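Local coordinates for protein HTPA Reductase (Selaginella moellendorffii, PDB 5U5I) that probably catalyses the NAD(P)H-dependent reduction of 4-hydroxy-tetrahydrodipicolinate to tetrahydrodipicolinate, a step of lysine biosynthesis through diaminopimelate, at residues Ser58-Val63 with Asn86-Phe91; Val76-Leu81 with Phe99-Thr104; Tyr153-Thr158 with Leu182-Lys187; Ala134-Met139 with Ala172-Ser177. All coordinates share one frame; numbering follows the deposited sequence.

Contact 1 (Ser58-Val63 with Asn86-Phe91); sequences SEREDV and NDNAEF. With NAD (nicotinamide-adenine-dinucleotide), chain E.
Glu-61 and Phe-91 mark the closest backbone approach, with CA atoms 9.5 Å apart, so the start of helix 60-70 and the middle of helix 85-94 meet through side chains. Arg-60 does most of the bridging. With CG anti to the backbone N (chi1 171°) and a bend at chi3, its chain runs across Phe-91: CD sits over the ring centre, 3.5 Å from the centroid, in a CH-pi contact. Further out the guanidinium lies flat on the ring, planes 7° apart, as an off-centre cation-pi stack. Its end reaches the carboxylate of Asp-87, where NH1 makes a salt bridge of 2.8 Å to OD2 and NH2 adds a weak bond to the same oxygen; Asp-87 was modelled in two conformers, so this grip may not be constant. Were Arg-60 an alanine, Asp-87 would probably lose its counter-charge and one face of Phe-91 the cover of the arginine chain. Glu-61 brings OE2 to 3.3 Å from Phe-91 CE1. Asn-88 OD1 lies 3.6 Å from N6A of the NAD adenine, while its ND2 bonds Asp-78. Helix 60-70 rests on Leu-35 of strand 33-36 through Arg-60 and Val-63, whereas helix 85-94 packs through Ala-89 on Leu-111 of helix 108-118.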
# COMPACT_ATOMS: atom_id res chain seq x y z
N SER B 58 1.95 10.65 42.29
CA SER B 58 1.17 10.51 43.52
C SER B 58 0.37 11.78 43.86
O SER B 58 -0.60 11.72 44.61
CB SER B 58 2.07 10.12 44.69
OG SER B 58 3.14 11.03 44.81
N GLU B 59 0.75 12.93 43.28
CA GLU B 59 -0.01 14.18 43.42
C GLU B 59 -1.19 14.31 42.41
O GLU B 59 -1.86 15.34 42.37
CB GLU B 59 0.92 15.39 43.29
CG GLU B 59 2.19 15.34 44.15
CD GLU B 59 2.98 16.66 44.15
OE1 GLU B 59 2.51 17.61 44.81
OE2 GLU B 59 4.07 16.74 43.50
N ARG B 60 -1.46 13.25 41.64
CA ARG B 60 -2.40 13.27 40.50
C ARG B 60 -3.77 13.88 40.80
O ARG B 60 -4.26 14.70 40.03
CB ARG B 60 -2.56 11.85 39.93
CG ARG B 60 -3.64 11.67 38.87
CD ARG B 60 -3.51 10.33 38.17
NE ARG B 60 -3.91 9.20 39.02
CZ ARG B 60 -3.99 7.93 38.61
NH1 ARG B 60 -3.68 7.60 37.36
NH2 ARG B 60 -4.37 6.99 39.45
N GLU B 61 -4.38 13.47 41.91
CA GLU B 61 -5.74 13.92 42.26
C GLU B 61 -5.83 15.43 42.34
O GLU B 61 -6.68 16.03 41.69
CB GLU B 61 -6.25 13.35 43.59
CG GLU B 61 -6.39 11.84 43.70
CD GLU B 61 -7.27 11.23 42.62
OE1 GLU B 61 -8.47 11.59 42.53
OE2 GLU B 61 -6.75 10.36 41.89
N ASP B 62 -4.97 16.03 43.16
CA ASP B 62 -4.99 17.48 43.38
C ASP B 62 -4.51 18.25 42.15
O ASP B 62 -4.97 19.36 41.92
CB ASP B 62 -4.13 17.89 44.59
CG ASP B 62 -4.68 17.40 45.92
OD1 ASP B 62 -5.90 17.09 46.04
OD2 ASP B 62 -3.88 17.34 46.88
N VAL B 63 -3.58 17.69 41.39
CA VAL B 63 -3.06 18.38 40.21
C VAL B 63 -4.17 18.50 39.14
O VAL B 63 -4.42 19.59 38.61
CB VAL B 63 -1.80 17.66 39.64
CG1 VAL B 63 -1.39 18.25 38.29
CG2 VAL B 63 -0.64 17.76 40.63
N ASN B 86 -3.34 1.37 31.41
CA ASN B 86 -4.67 1.03 31.89
C ASN B 86 -5.07 1.88 33.10
O ASN B 86 -6.19 2.39 33.12
CB ASN B 86 -4.78 -0.47 32.17
CG ASN B 86 -4.68 -1.31 30.89
OD1 ASN B 86 -3.70 -2.03 30.68
ND2 ASN B 86 -5.69 -1.20 30.02
N ASP B 87 -4.17 2.05 34.08
CA ASP B 87 -4.47 2.90 35.25
C ASP B 87 -4.78 4.33 34.82
O ASP B 87 -5.79 4.88 35.24
CB ASP B 87 -3.32 2.89 36.26
CG ASP B 87 -3.63 3.73 37.50
OD1 ASP B 87 -4.31 3.23 38.42
OD2 ASP B 87 -3.18 4.89 37.55
N ASN B 88 -3.93 4.91 33.96
CA ASN B 88 -4.15 6.29 33.49
C ASN B 88 -5.46 6.44 32.72
O ASN B 88 -6.21 7.40 32.96
CB ASN B 88 -2.99 6.80 32.63
CG ASN B 88 -1.74 7.11 33.43
OD1 ASN B 88 -1.68 6.88 34.63
ND2 ASN B 88 -0.73 7.64 32.75
N ALA B 89 -5.75 5.50 31.83
CA ALA B 89 -6.99 5.52 31.04
C ALA B 89 -8.22 5.42 31.94
O ALA B 89 -9.20 6.15 31.75
CB ALA B 89 -6.99 4.41 29.99
N GLU B 90 -8.17 4.52 32.91
CA GLU B 90 -9.27 4.36 33.85
C GLU B 90 -9.46 5.61 34.72
O GLU B 90 -10.59 5.98 35.04
CB GLU B 90 -9.09 3.08 34.69
CG GLU B 90 -9.29 1.82 33.82
CD GLU B 90 -8.69 0.55 34.41
OE1 GLU B 90 -8.50 0.49 35.65
OE2 GLU B 90 -8.43 -0.38 33.62
N PHE B 91 -8.35 6.27 35.06
CA PHE B 91 -8.41 7.55 35.76
C PHE B 91 -9.07 8.67 34.94
O PHE B 91 -9.97 9.36 35.45
CB PHE B 91 -7.01 7.98 36.21
CG PHE B 91 -6.97 9.35 36.82
CD1 PHE B 91 -7.46 9.57 38.10
CD2 PHE B 91 -6.47 10.43 36.10
CE1 PHE B 91 -7.44 10.84 38.65
CE2 PHE B 91 -6.44 11.69 36.64
CZ PHE B 91 -6.93 11.91 37.91
PA NAD E . 10.32 8.06 28.03
O1A NAD E . 10.74 7.01 29.03
O2A NAD E . 11.36 8.95 27.39
O5B NAD E . 9.19 8.99 28.68
C5B NAD E . 8.11 8.39 29.40
C4B NAD E . 7.87 9.19 30.67
O4B NAD E . 6.67 8.75 31.30
C3B NAD E . 8.97 9.04 31.72
O3B NAD E . 9.57 10.33 31.93
C2B NAD E . 8.26 8.52 32.96
O2B NAD E . 8.74 9.09 34.18
C1B NAD E . 6.82 8.94 32.70
N9A NAD E . 5.76 8.20 33.43
C8A NAD E . 5.74 6.89 33.74
N7A NAD E . 4.60 6.57 34.39
C5A NAD E . 3.86 7.68 34.49
C6A NAD E . 2.56 8.03 35.07
N6A NAD E . 1.80 7.09 35.68
N1A NAD E . 2.15 9.31 34.96
C2A NAD E . 2.90 10.27 34.37
N3A NAD E . 4.10 10.01 33.83
C4A NAD E . 4.63 8.76 33.86
O3 NAD E . 9.52 7.26 26.87
PN NAD E . 9.22 7.88 25.42
O1N NAD E . 10.44 7.60 24.60
O2N NAD E . 8.72 9.30 25.55
O5D NAD E . 7.99 6.95 24.97
C5D NAD E . 6.85 6.94 25.82
C4D NAD E . 5.76 6.03 25.29
O4D NAD E . 5.30 6.53 24.02
C3D NAD E . 6.28 4.63 25.06
O3D NAD E . 5.29 3.69 25.47
C2D NAD E . 6.51 4.55 23.56
O2D NAD E . 6.37 3.23 23.03
C1D NAD E . 5.40 5.47 23.06
N1N NAD E . 5.55 6.03 21.71
C2N NAD E . 4.41 6.20 21.03
C3N NAD E . 4.37 6.74 19.76
C7N NAD E . 3.08 6.90 19.01
O7N NAD E . 3.11 7.47 17.93
N7N NAD E . 1.90 6.47 19.47
C4N NAD E . 5.58 7.13 19.19
C5N NAD E . 6.76 6.97 19.90
C6N NAD E . 6.72 6.42 21.18

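Contact 2 (Val76-Leu81 with Phe99-Thr104); sequences VVDYTL and FVMGTT. With NAD (nicotinamide-adenine-dinucleotide), chain E.
Val-76 and Phe-99, Val-77 and Val-100, and Asp-78 and Met-101 pair off as two parallel strands, their axes 12° from parallel. The backbone ladder runs from Val-100 N to Val-76 O, from Asp-78 N to Val-100 O (2.9 Å) and from Gly-102 N to Asp-78 O; Thr-103 N adds a weak bond to that last oxygen. Side-chain hydrogen bonds take over where the strands end. Asp-78 OD1 accepts from two hydroxyls, Thr-103 OG1 and Thr-80 OG1, each at 2.7 Å, while OD2 is held by Tyr-92 OH. Thr-103 OG1 in turn receives Thr-80 N along a nearly straight 2.8 Å bond. These are adjacent strands of a beta-alpha-beta unit in the Rossmann-type sheet, connected in sequence through helix 85-94, and the loops leaving their C-terminal ends form part of the NAD pocket. A leucine at Asp-78 would probably leave both threonine hydroxyls, and the groups of Tyr-92 and Asn-88, without their acceptor. The apolar contacts are Val-76 CB on Phe-99 CB (4.2 Å) and, on the sheet's other face, Val-77 CG2 on Val-100 CB. Beside Asp-78 packs the terminal methyl of the selenomethionine Met-101, and the Tyr-79 ring packs on Gly-102, with Tyr-79 CE1 3.5 Å from Gly-102 CA. NAD is held by Gly-102 O, which accepts from its carboxamide N7N at 3.0 Å, and by Thr-104 OG1, hydrogen-bonded to O2D at 2.6 Å.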
# COMPACT_ATOMS: atom_id res chain seq x y z
N VAL B 76 -6.17 15.80 27.82
CA VAL B 76 -4.92 15.24 28.32
C VAL B 76 -4.25 14.46 27.21
O VAL B 76 -4.89 13.64 26.55
CB VAL B 76 -5.15 14.31 29.53
CG1 VAL B 76 -3.85 13.65 29.98
CG2 VAL B 76 -5.78 15.08 30.68
N VAL B 77 -2.96 14.71 26.99
CA VAL B 77 -2.16 13.94 26.07
C VAL B 77 -1.21 13.08 26.91
O VAL B 77 -0.45 13.61 27.75
CB VAL B 77 -1.38 14.87 25.12
CG1 VAL B 77 -0.44 14.06 24.24
CG2 VAL B 77 -2.36 15.66 24.27
N ASP B 78 -1.28 11.77 26.68
CA ASP B 78 -0.59 10.76 27.49
C ASP B 78 0.50 10.04 26.68
O ASP B 78 0.19 9.26 25.74
CB ASP B 78 -1.62 9.76 28.03
CG ASP B 78 -1.05 8.81 29.08
OD1 ASP B 78 -0.12 8.02 28.79
OD2 ASP B 78 -1.57 8.83 30.20
N TYR B 79 1.75 10.35 27.02
CA TYR B 79 2.91 9.61 26.57
C TYR B 79 3.74 9.31 27.81
O TYR B 79 4.63 10.07 28.20
CB TYR B 79 3.73 10.42 25.55
CG TYR B 79 3.12 10.45 24.16
CD1 TYR B 79 3.34 9.40 23.26
CD2 TYR B 79 2.35 11.52 23.73
CE1 TYR B 79 2.81 9.43 21.98
CE2 TYR B 79 1.81 11.55 22.45
CZ TYR B 79 2.04 10.50 21.57
OH TYR B 79 1.50 10.52 20.29
N THR B 80 3.42 8.17 28.41
CA THR B 80 4.01 7.76 29.67
C THR B 80 4.73 6.42 29.45
O THR B 80 5.65 6.36 28.63
CB THR B 80 2.96 7.75 30.81
OG1 THR B 80 1.82 6.97 30.43
CG2 THR B 80 2.50 9.15 31.11
N LEU B 81 4.35 5.37 30.16
CA LEU B 81 4.97 4.06 30.00
C LEU B 81 3.87 3.00 30.00
O LEU B 81 2.79 3.25 30.54
CB LEU B 81 5.96 3.78 31.16
CG LEU B 81 7.28 4.59 31.20
CD1 LEU B 81 8.10 4.21 32.42
CD2 LEU B 81 8.13 4.38 29.95
N PHE B 99 -9.06 12.53 26.37
CA PHE B 99 -7.64 12.26 26.23
C PHE B 99 -7.19 11.69 24.88
O PHE B 99 -7.95 11.02 24.17
CB PHE B 99 -7.13 11.37 27.37
CG PHE B 99 -7.69 9.98 27.35
CD1 PHE B 99 -8.94 9.72 27.88
CD2 PHE B 99 -6.96 8.94 26.79
CE1 PHE B 99 -9.47 8.44 27.84
CE2 PHE B 99 -7.48 7.65 26.76
CZ PHE B 99 -8.74 7.40 27.29
N VAL B 100 -5.93 11.96 24.59
CA VAL B 100 -5.24 11.42 23.44
C VAL B 100 -4.11 10.60 24.01
O VAL B 100 -3.22 11.15 24.63
CB VAL B 100 -4.69 12.54 22.54
CG1 VAL B 100 -3.81 11.97 21.44
CG2 VAL B 100 -5.83 13.34 21.95
N MSE B 101 -4.15 9.29 23.80
CA MSE B 101 -3.09 8.44 24.29
C MSE B 101 -2.27 7.76 23.24
O MSE B 101 -2.78 6.93 22.48
CB MSE B 101 -3.64 7.34 25.16
CG MSE B 101 -2.39 6.75 25.79
SE MSE B 101 -2.95 5.50 27.10
CE MSE B 101 -3.95 6.60 28.40
N GLY B 102 -0.98 8.09 23.22
CA GLY B 102 -0.01 7.47 22.32
C GLY B 102 0.86 6.41 22.99
O GLY B 102 1.51 5.64 22.31
N THR B 103 0.83 6.34 24.32
CA THR B 103 1.60 5.33 25.05
C THR B 103 1.25 3.95 24.52
O THR B 103 0.07 3.63 24.32
CB THR B 103 1.29 5.38 26.56
OG1 THR B 103 1.44 6.71 27.03
CG2 THR B 103 2.21 4.50 27.34
N THR B 104 2.28 3.13 24.30
CA THR B 104 2.10 1.77 23.79
C THR B 104 2.06 0.78 24.96
O THR B 104 2.31 1.16 26.12
CB THR B 104 3.22 1.39 22.81
OG1 THR B 104 4.49 1.52 23.45
CG2 THR B 104 3.20 2.30 21.59
PA NAD E . 10.32 8.06 28.03
O1A NAD E . 10.74 7.01 29.03
O2A NAD E . 11.36 8.95 27.39
O5B NAD E . 9.19 8.99 28.68
C5B NAD E . 8.11 8.39 29.40
C4B NAD E . 7.87 9.19 30.67
O4B NAD E . 6.67 8.75 31.30
C3B NAD E . 8.97 9.04 31.72
O3B NAD E . 9.57 10.33 31.93
C2B NAD E . 8.26 8.52 32.96
O2B NAD E . 8.74 9.09 34.18
C1B NAD E . 6.82 8.94 32.70
N9A NAD E . 5.76 8.20 33.43
C8A NAD E . 5.74 6.89 33.74
N7A NAD E . 4.60 6.57 34.39
C5A NAD E . 3.86 7.68 34.49
C6A NAD E . 2.56 8.03 35.07
N6A NAD E . 1.80 7.09 35.68
N1A NAD E . 2.15 9.31 34.96
C2A NAD E . 2.90 10.27 34.37
N3A NAD E . 4.10 10.01 33.83
C4A NAD E . 4.63 8.76 33.86
O3 NAD E . 9.52 7.26 26.87
PN NAD E . 9.22 7.88 25.42
O1N NAD E . 10.44 7.60 24.60
O2N NAD E . 8.72 9.30 25.55
O5D NAD E . 7.99 6.95 24.97
C5D NAD E . 6.85 6.94 25.82
C4D NAD E . 5.76 6.03 25.29
O4D NAD E . 5.30 6.53 24.02
C3D NAD E . 6.28 4.63 25.06
O3D NAD E . 5.29 3.69 25.47
C2D NAD E . 6.51 4.55 23.56
O2D NAD E . 6.37 3.23 23.03
C1D NAD E . 5.40 5.47 23.06
N1N NAD E . 5.55 6.03 21.71
C2N NAD E . 4.41 6.20 21.03
C3N NAD E . 4.37 6.74 19.76
C7N NAD E . 3.08 6.90 19.01
O7N NAD E . 3.11 7.47 17.93
N7N NAD E . 1.90 6.47 19.47
C4N NAD E . 5.58 7.13 19.19
C5N NAD E . 6.76 6.97 19.90
C6N NAD E . 6.72 6.42 21.18

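Contact 3 (Tyr153-Thr158 with Leu182-Lys187); sequences YTLQVT and LGLDFK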
# COMPACT_ATOMS: atom_id res chain seq x y z
N TYR B 153 5.09 -15.14 -3.94
CA TYR B 153 6.21 -14.21 -3.80
C TYR B 153 6.94 -14.43 -2.47
O TYR B 153 6.41 -15.05 -1.55
CB TYR B 153 5.76 -12.73 -3.91
CG TYR B 153 5.50 -12.22 -5.32
CD1 TYR B 153 4.73 -12.95 -6.24
CD2 TYR B 153 5.99 -10.98 -5.73
CE1 TYR B 153 4.49 -12.48 -7.52
CE2 TYR B 153 5.75 -10.49 -7.01
CZ TYR B 153 5.00 -11.25 -7.91
OH TYR B 153 4.77 -10.77 -9.17
N THR B 154 8.18 -13.95 -2.42
CA THR B 154 9.03 -13.98 -1.23
C THR B 154 8.98 -12.61 -0.55
O THR B 154 9.05 -11.58 -1.22
CB THR B 154 10.48 -14.35 -1.61
OG1 THR B 154 10.49 -15.67 -2.15
CG2 THR B 154 11.42 -14.29 -0.42
N LEU B 155 8.84 -12.61 0.78
CA LEU B 155 8.85 -11.39 1.59
C LEU B 155 10.12 -11.34 2.44
O LEU B 155 10.42 -12.31 3.14
CB LEU B 155 7.62 -11.35 2.51
CG LEU B 155 7.51 -10.20 3.54
CD1 LEU B 155 7.53 -8.84 2.85
CD2 LEU B 155 6.25 -10.33 4.38
N GLN B 156 10.85 -10.23 2.37
CA GLN B 156 11.90 -9.88 3.34
C GLN B 156 11.46 -8.59 4.07
O GLN B 156 11.05 -7.62 3.42
CB GLN B 156 13.23 -9.61 2.66
CG GLN B 156 13.82 -10.80 1.92
CD GLN B 156 14.95 -10.42 0.97
OE1 GLN B 156 15.03 -10.94 -0.14
NE2 GLN B 156 15.82 -9.52 1.40
N VAL B 157 11.54 -8.59 5.40
CA VAL B 157 11.22 -7.41 6.22
C VAL B 157 12.40 -7.11 7.14
O VAL B 157 12.81 -7.96 7.93
CB VAL B 157 9.96 -7.59 7.08
CG1 VAL B 157 9.66 -6.32 7.89
CG2 VAL B 157 8.77 -7.98 6.22
N THR B 158 12.95 -5.91 7.02
CA THR B 158 14.03 -5.48 7.88
C THR B 158 13.67 -4.14 8.55
O THR B 158 13.02 -3.26 7.96
CB THR B 158 15.40 -5.46 7.14
OG1 THR B 158 16.40 -4.92 8.02
CG2 THR B 158 15.37 -4.63 5.88
N LEU B 182 -2.29 -11.06 1.55
CA LEU B 182 -1.83 -10.95 0.16
C LEU B 182 -1.14 -12.20 -0.41
O LEU B 182 -0.74 -12.19 -1.58
CB LEU B 182 -0.94 -9.70 -0.02
CG LEU B 182 -1.74 -8.39 0.05
CD1 LEU B 182 -0.86 -7.20 0.42
CD2 LEU B 182 -2.47 -8.13 -1.27
N GLY B 183 -0.99 -13.25 0.40
CA GLY B 183 -0.43 -14.53 -0.04
C GLY B 183 1.03 -14.78 0.32
O GLY B 183 1.62 -15.78 -0.12
N LEU B 184 1.64 -13.88 1.10
CA LEU B 184 3.01 -14.06 1.53
C LEU B 184 3.05 -15.01 2.72
O LEU B 184 2.17 -14.96 3.59
CB LEU B 184 3.68 -12.73 1.89
CG LEU B 184 4.16 -11.82 0.75
CD1 LEU B 184 5.07 -12.57 -0.20
CD2 LEU B 184 3.02 -11.17 -0.00
N ASP B 185 4.04 -15.90 2.74
CA ASP B 185 4.28 -16.82 3.85
C ASP B 185 5.49 -16.30 4.63
O ASP B 185 6.62 -16.31 4.11
CB ASP B 185 4.54 -18.24 3.32
CG ASP B 185 4.82 -19.24 4.44
OD1 ASP B 185 4.27 -19.07 5.55
OD2 ASP B 185 5.59 -20.21 4.21
N PHE B 186 5.24 -15.86 5.87
CA PHE B 186 6.23 -15.12 6.65
C PHE B 186 5.87 -15.11 8.14
O PHE B 186 4.91 -14.47 8.54
CB PHE B 186 6.31 -13.69 6.10
CG PHE B 186 7.49 -12.91 6.58
CD1 PHE B 186 8.69 -12.94 5.87
CD2 PHE B 186 7.40 -12.11 7.72
CE1 PHE B 186 9.78 -12.21 6.30
CE2 PHE B 186 8.49 -11.38 8.15
CZ PHE B 186 9.68 -11.42 7.44
N LYS B 187 6.63 -15.83 8.95
CA LYS B 187 6.47 -15.79 10.41
C LYS B 187 7.03 -14.47 10.98
O LYS B 187 7.90 -13.85 10.39
CB LYS B 187 7.15 -17.00 11.07
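Phe-186, Leu-184 and Leu-155 carry this contact, which joins the start of strand 154-161 to the irregular loop leaving helix 170-181, mainly by apolar packing. Phe-186 is swung with CG anti to its own nitrogen (chi1 -166°), which sends the ring toward the strand. Leu-155 crosses it at about a right angle: its CD2 branch lies over one face, off-centre toward the rim, 3.6 Å from Phe-186 CG, in a CH-pi contact. The far end of the ring meets the next inward-facing residue of the strand, with Phe-186 CZ 3.8 Å from Val-157 CG2. The backbone comes close as well, since Leu-155 O stands 3.2 Å from Phe-186 CE1.

Leu-184 works one step nearer the strand's beginning. Its CG lies 3.9 Å from Leu-155 CB, and the CD1 branch packs against Tyr-153, 3.1 Å from Tyr-153 O and 3.8 Å from Tyr-153 CB. Just before it, Gly-183 has a positive phi (101°) and closes helix 170-181 with a Schellman motif, turning the chain back along the strand.

Arg-180 in that helix's last turn bonds Phe-186 O, and Ile-176 packs on both Val-157 and Phe-186. Tyr-153 touches Gln-131 of the second subunit. The loop then leads into strand 192-194, which lies parallel beside strand 154-161 and so completes a beta-alpha-beta crossover.

Contact 4 (Ala134-Met139 with Ala172-Ser177); sequences AFVAAM and ALAVIS
Within the pair of helices 130-145 and 170-181 of the C-terminal DapB region, Val-136 and Val-175 form the main meeting point. The short segments run in nearly the same direction, 19° apart, with their axes 9.1 Å from each other. Val-175 is the wedge. With CG1 anti to the backbone N (chi1 170°), CG2 is left beside that N and faces Val-136 CG2 at 3.8 Å; it also touches Phe-135 CE2 at 4.2 Å, the Phe-135 side chain crossing it at about a right angle. CG1 goes instead to CG of the selenomethionine Met-139, one turn further on, at 4.2 Å. That same CG of Met-139 also lies over one face of the Phe-135 ring, toward the rim, so these two side chains of helix 130-145 pack against each other beside Val-175. Val-136 CG1 approaches Ala-174 CB at 4.3 Å.

A water adds a polar bridge between the helices: it donates to Val-136 O at 2.7 Å and, weakly, to Ala-174 O at 3.3 Å. Helix 130-145 also packs on the second subunit, where Ala-138 meets Met-139 of that chain and Phe-135 meets its Phe-230. On the same chain, Val-175 rests on Tyr-219 of strand 214-222. Two near-parallel helices joined by aliphatic side chains and layered beside a mixed beta sheet belong to the alpha/beta architecture of this family's C-terminal domain.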
# COMPACT_ATOMS: atom_id res chain seq x y z
N ALA B 134 -1.21 5.90 7.28
CA ALA B 134 -1.78 5.89 5.94
C ALA B 134 -1.13 4.82 5.06
O ALA B 134 -1.82 4.17 4.29
CB ALA B 134 -1.66 7.27 5.32
N PHE B 135 0.19 4.62 5.21
CA PHE B 135 0.87 3.52 4.53
C PHE B 135 0.38 2.14 5.00
O PHE B 135 0.17 1.24 4.17
CB PHE B 135 2.39 3.61 4.67
CG PHE B 135 3.10 2.38 4.18
CD1 PHE B 135 3.09 2.07 2.82
CD2 PHE B 135 3.70 1.50 5.07
CE1 PHE B 135 3.70 0.91 2.36
CE2 PHE B 135 4.31 0.35 4.62
CZ PHE B 135 4.33 0.06 3.26
N VAL B 136 0.21 1.98 6.31
CA VAL B 136 -0.25 0.71 6.90
C VAL B 136 -1.64 0.35 6.34
O VAL B 136 -1.87 -0.78 5.89
CB VAL B 136 -0.26 0.77 8.45
CG1 VAL B 136 -0.92 -0.45 9.08
CG2 VAL B 136 1.16 0.90 8.97
N ALA B 137 -2.54 1.33 6.37
CA ALA B 137 -3.86 1.24 5.77
C ALA B 137 -3.86 0.92 4.26
O ALA B 137 -4.70 0.16 3.80
CB ALA B 137 -4.62 2.53 6.01
N ALA B 138 -2.92 1.49 3.51
CA ALA B 138 -2.77 1.18 2.08
C ALA B 138 -2.51 -0.30 1.85
O ALA B 138 -3.05 -0.88 0.90
CB ALA B 138 -1.66 2.01 1.43
N MSE B 139 -1.68 -0.89 2.70
CA MSE B 139 -1.35 -2.31 2.62
C MSE B 139 -2.53 -3.16 3.00
O MSE B 139 -2.79 -4.16 2.34
CB MSE B 139 -0.15 -2.68 3.50
CG MSE B 139 1.15 -1.96 3.13
SE MSE B 139 1.83 -2.53 1.37
CE MSE B 139 0.92 -1.19 0.25
N ALA B 172 5.38 -2.81 11.85
CA ALA B 172 5.88 -3.89 11.02
C ALA B 172 5.00 -5.14 11.14
O ALA B 172 4.69 -5.76 10.13
CB ALA B 172 7.33 -4.22 11.35
N LEU B 173 4.57 -5.47 12.36
CA LEU B 173 3.68 -6.62 12.56
C LEU B 173 2.34 -6.45 11.85
O LEU B 173 1.86 -7.38 11.23
CB LEU B 173 3.43 -6.89 14.05
CG LEU B 173 4.62 -7.42 14.87
CD1 LEU B 173 4.35 -7.33 16.37
CD2 LEU B 173 4.96 -8.84 14.47
N ALA B 174 1.73 -5.26 11.95
CA ALA B 174 0.45 -5.00 11.28
C ALA B 174 0.58 -5.03 9.75
O ALA B 174 -0.31 -5.53 9.06
CB ALA B 174 -0.14 -3.68 11.74
N VAL B 175 1.69 -4.51 9.23
CA VAL B 175 1.94 -4.57 7.78
C VAL B 175 2.11 -6.02 7.32
O VAL B 175 1.57 -6.41 6.29
CB VAL B 175 3.16 -3.71 7.37
CG1 VAL B 175 3.56 -3.97 5.92
CG2 VAL B 175 2.83 -2.24 7.55
N ILE B 176 2.84 -6.81 8.10
CA ILE B 176 3.06 -8.23 7.79
C ILE B 176 1.75 -9.03 7.81
O ILE B 176 1.54 -9.90 6.97
CB ILE B 176 4.10 -8.85 8.75
CG1 ILE B 176 5.50 -8.32 8.39
CG2 ILE B 176 4.11 -10.37 8.69
CD1 ILE B 176 6.50 -8.43 9.53
N SER B 177 0.87 -8.72 8.76
CA SER B 177 -0.48 -9.29 8.82
C SER B 177 -1.26 -9.11 7.49
O SER B 177 -1.89 -10.06 6.97
CB SER B 177 -1.24 -8.68 10.00
OG SER B 177 -2.49 -9.30 10.20
O HOH W 1 -1.53 -3.08 7.20

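In the fold
Following the chain from the N terminus, contact 1 closes the loop from helix 60-70 to helix 85-94, and contact 2 joins strand 75-78 to strand 99-101. Their segments alternate, so the two loops cross, and they touch where Asn-88 bonds Asp-78; both lie against NAD in the nucleotide-binding half. Only then does the C-terminal half begin. Contact 4 opens first, on helix 130-145, and contact 3 opens on strand 154-161; contact 4 closes on helix 170-181 before contact 3 closes in the loop beyond it, so these cross too, meeting around Ile-176. Contacts 2 and 4, centres 22 Å apart, do not touch.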